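Long-range contact in uncharacterized protein (Staphylococcus aureus subsp. aureus, PDB 3H04), which is of unknown function but belongs to the alpha/beta-hydrolase clan and probably acts as a serine hydrolase of the esterase type: residues Val122-Gly127 with Val212-Cys217. Residues are numbered along the deposited sequence; the frame is centred on the assembly and turned at random.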
loop_
_atom_site.group_PDB
_atom_site.type_symbol
_atom_site.label_atom_id
_atom_site.label_comp_id
_atom_site.label_asym_id
_atom_site.label_seq_id
_atom_site.Cartn_x
_atom_site.Cartn_y
_atom_site.Cartn_z
ATOM N N VAL A 122 3.803 8.035 -8.317
ATOM C CA VAL A 122 3.123 7.173 -7.366
ATOM C C VAL A 122 1.757 6.810 -7.893
ATOM O O VAL A 122 1.037 7.694 -8.428
ATOM C CB VAL A 122 2.863 7.886 -5.978
ATOM C CG1 VAL A 122 2.048 6.927 -5.035
ATOM C CG2 VAL A 122 4.186 8.279 -5.328
ATOM N N ILE A 123 1.408 5.527 -7.769
ATOM C CA ILE A 123 0.085 5.020 -8.089
ATOM C C ILE A 123 -0.572 4.651 -6.772
ATOM O O ILE A 123 -0.063 3.800 -6.065
ATOM C CB ILE A 123 0.130 3.815 -9.002
ATOM C CG1 ILE A 123 1.076 4.098 -10.191
ATOM C CG2 ILE A 123 -1.318 3.397 -9.399
ATOM C CD1 ILE A 123 1.730 2.867 -10.725
ATOM N N ASP A 124 -1.675 5.330 -6.452
ATOM C CA ASP A 124 -2.360 5.280 -5.146
ATOM C C ASP A 124 -3.745 4.755 -5.382
ATOM O O ASP A 124 -4.629 5.491 -5.856
ATOM C CB ASP A 124 -2.408 6.693 -4.544
ATOM C CG ASP A 124 -3.367 6.852 -3.359
ATOM O OD1 ASP A 124 -3.874 5.862 -2.774
ATOM O OD2 ASP A 124 -3.636 8.055 -3.038
ATOM N N PHE A 125 -3.933 3.459 -5.092
ATOM C CA PHE A 125 -5.264 2.860 -5.164
ATOM C C PHE A 125 -5.850 2.863 -3.745
ATOM O O PHE A 125 -5.331 2.183 -2.851
ATOM C CB PHE A 125 -5.218 1.436 -5.699
ATOM C CG PHE A 125 -5.213 1.306 -7.199
ATOM C CD1 PHE A 125 -4.843 2.358 -8.060
ATOM C CD2 PHE A 125 -5.573 0.090 -7.761
ATOM C CE1 PHE A 125 -4.811 2.169 -9.470
ATOM C CE2 PHE A 125 -5.561 -0.090 -9.103
ATOM C CZ PHE A 125 -5.182 0.940 -9.979
ATOM N N TYR A 126 -6.881 3.689 -3.534
ATOM C CA TYR A 126 -7.651 3.752 -2.302
ATOM C C TYR A 126 -6.852 3.756 -0.989
ATOM O O TYR A 126 -7.208 3.054 -0.018
ATOM C CB TYR A 126 -8.767 2.717 -2.251
ATOM C CG TYR A 126 -8.443 1.348 -2.813
ATOM C CD1 TYR A 126 -7.807 0.383 -2.024
ATOM C CD2 TYR A 126 -8.688 1.048 -4.141
ATOM C CE1 TYR A 126 -7.460 -0.906 -2.531
ATOM C CE2 TYR A 126 -8.371 -0.242 -4.646
ATOM C CZ TYR A 126 -7.773 -1.202 -3.836
ATOM O OH TYR A 126 -7.426 -2.429 -4.335
ATOM N N GLY A 127 -5.797 4.559 -0.985
ATOM C CA GLY A 127 -4.947 4.767 0.172
ATOM C C GLY A 127 -5.167 6.162 0.790
ATOM O O GLY A 127 -6.233 6.808 0.647
ATOM N N VAL A 212 0.957 11.865 -9.016
ATOM C CA VAL A 212 0.191 10.837 -8.334
ATOM C C VAL A 212 -1.031 10.414 -9.104
ATOM O O VAL A 212 -1.888 11.266 -9.463
ATOM C CB VAL A 212 -0.286 11.273 -6.965
ATOM C CG1 VAL A 212 -0.913 10.053 -6.272
ATOM C CG2 VAL A 212 0.920 11.882 -6.096
ATOM N N PHE A 213 -1.132 9.124 -9.400
ATOM C CA PHE A 213 -2.384 8.564 -10.008
ATOM C C PHE A 213 -3.267 8.063 -8.873
ATOM O O PHE A 213 -2.798 7.281 -8.048
ATOM C CB PHE A 213 -2.035 7.454 -10.973
ATOM C CG PHE A 213 -3.214 6.858 -11.718
ATOM C CD1 PHE A 213 -3.470 7.226 -13.009
ATOM C CD2 PHE A 213 -4.073 5.930 -11.082
ATOM C CE1 PHE A 213 -4.560 6.687 -13.717
ATOM C CE2 PHE A 213 -5.158 5.392 -11.773
ATOM C CZ PHE A 213 -5.406 5.784 -13.094
ATOM N N ILE A 214 -4.519 8.499 -8.793
ATOM C CA ILE A 214 -5.406 8.109 -7.684
ATOM C C ILE A 214 -6.602 7.401 -8.272
ATOM O O ILE A 214 -7.193 7.919 -9.233
ATOM C CB ILE A 214 -5.858 9.313 -6.865
ATOM C CG1 ILE A 214 -4.595 10.077 -6.350
ATOM C CG2 ILE A 214 -6.859 8.847 -5.748
ATOM C CD1 ILE A 214 -4.835 11.504 -5.774
ATOM N N ALA A 215 -6.971 6.226 -7.706
ATOM C CA ALA A 215 -8.262 5.554 -8.035
ATOM C C ALA A 215 -8.915 5.281 -6.680
ATOM O O ALA A 215 -8.254 4.691 -5.787
ATOM C CB ALA A 215 -8.063 4.253 -8.838
ATOM N N HIS A 216 -10.142 5.721 -6.503
ATOM C CA HIS A 216 -10.810 5.629 -5.239
ATOM C C HIS A 216 -12.326 5.657 -5.412
ATOM O O HIS A 216 -12.789 6.415 -6.158
ATOM C CB HIS A 216 -10.333 6.770 -4.358
ATOM C CG HIS A 216 -10.458 6.516 -2.896
ATOM N ND1 HIS A 216 -9.574 7.018 -1.982
ATOM C CD2 HIS A 216 -11.381 5.837 -2.190
ATOM C CE1 HIS A 216 -9.941 6.651 -0.777
ATOM N NE2 HIS A 216 -11.032 5.933 -0.877
ATOM N N CYS A 217 -13.061 4.762 -4.777
ATOM C CA CYS A 217 -14.519 4.751 -4.857
ATOM C C CYS A 217 -15.110 5.830 -3.987
ATOM O O CYS A 217 -14.714 5.977 -2.807
ATOM C CB CYS A 217 -15.057 3.421 -4.361
ATOM S SG CYS A 217 -14.602 2.066 -5.481
#
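One N-H and one CA-H grip the carbonyl oxygen of Val122: the amide of Phe213 donates to it nearly along the C=O axis, N to O 2.8 Å, and the CA-H of Val212 leans on it as well. Asp124 O is gripped likewise, by the CA-H of Ile214 and by a longer bond from Ala215 N, 3.1 Å, in the carbonyl plane. Ala215 O takes Tyr126 N at 2.8 Å, nearly along its axis, with a longer CA-H contact from Phe125. With Asp124 N to Phe213 O, these bonds form a regular parallel ladder, the strand axes only 13° apart. The two strands are neighbours in the central sheet of an alpha/beta-hydrolase fold, joined through an excursion of more than 80 residues that holds several helices but no strand, and strand 98-103 flanks the first on its other side, leading into a probable nucleophile elbow at Ser104. On the face bearing Ile123, Phe125, Phe213 and Ala215, helix 256-273 packs on the first three through Val265. Here the Ala215 methyl sits off-centre against the Phe125 ring, CB to CD1 3.8 Å. The two phenyl groups cross obliquely, Phe125 CE1 to Phe213 CE2 4.0 Å. On the other face Asp124, its CG anti to the backbone N (chi1 166°), lies alongside Ile214 and reaches forward with OD1 to accept Gly127 N through its syn lone pair, an Asx motif at the end of the strand. Beyond the last bridge Tyr126 CA lies over one face of the His216 ring, 3.9 Å from the ring centroid, a CH-pi contact. His216 ND1 bonds to Ser228 OG and NE2 to Val223 O, while Tyr126 bonds through OH to Asp251 and meets His248, of the probable Ser104-His248-Asp220 triad, edge-to-face.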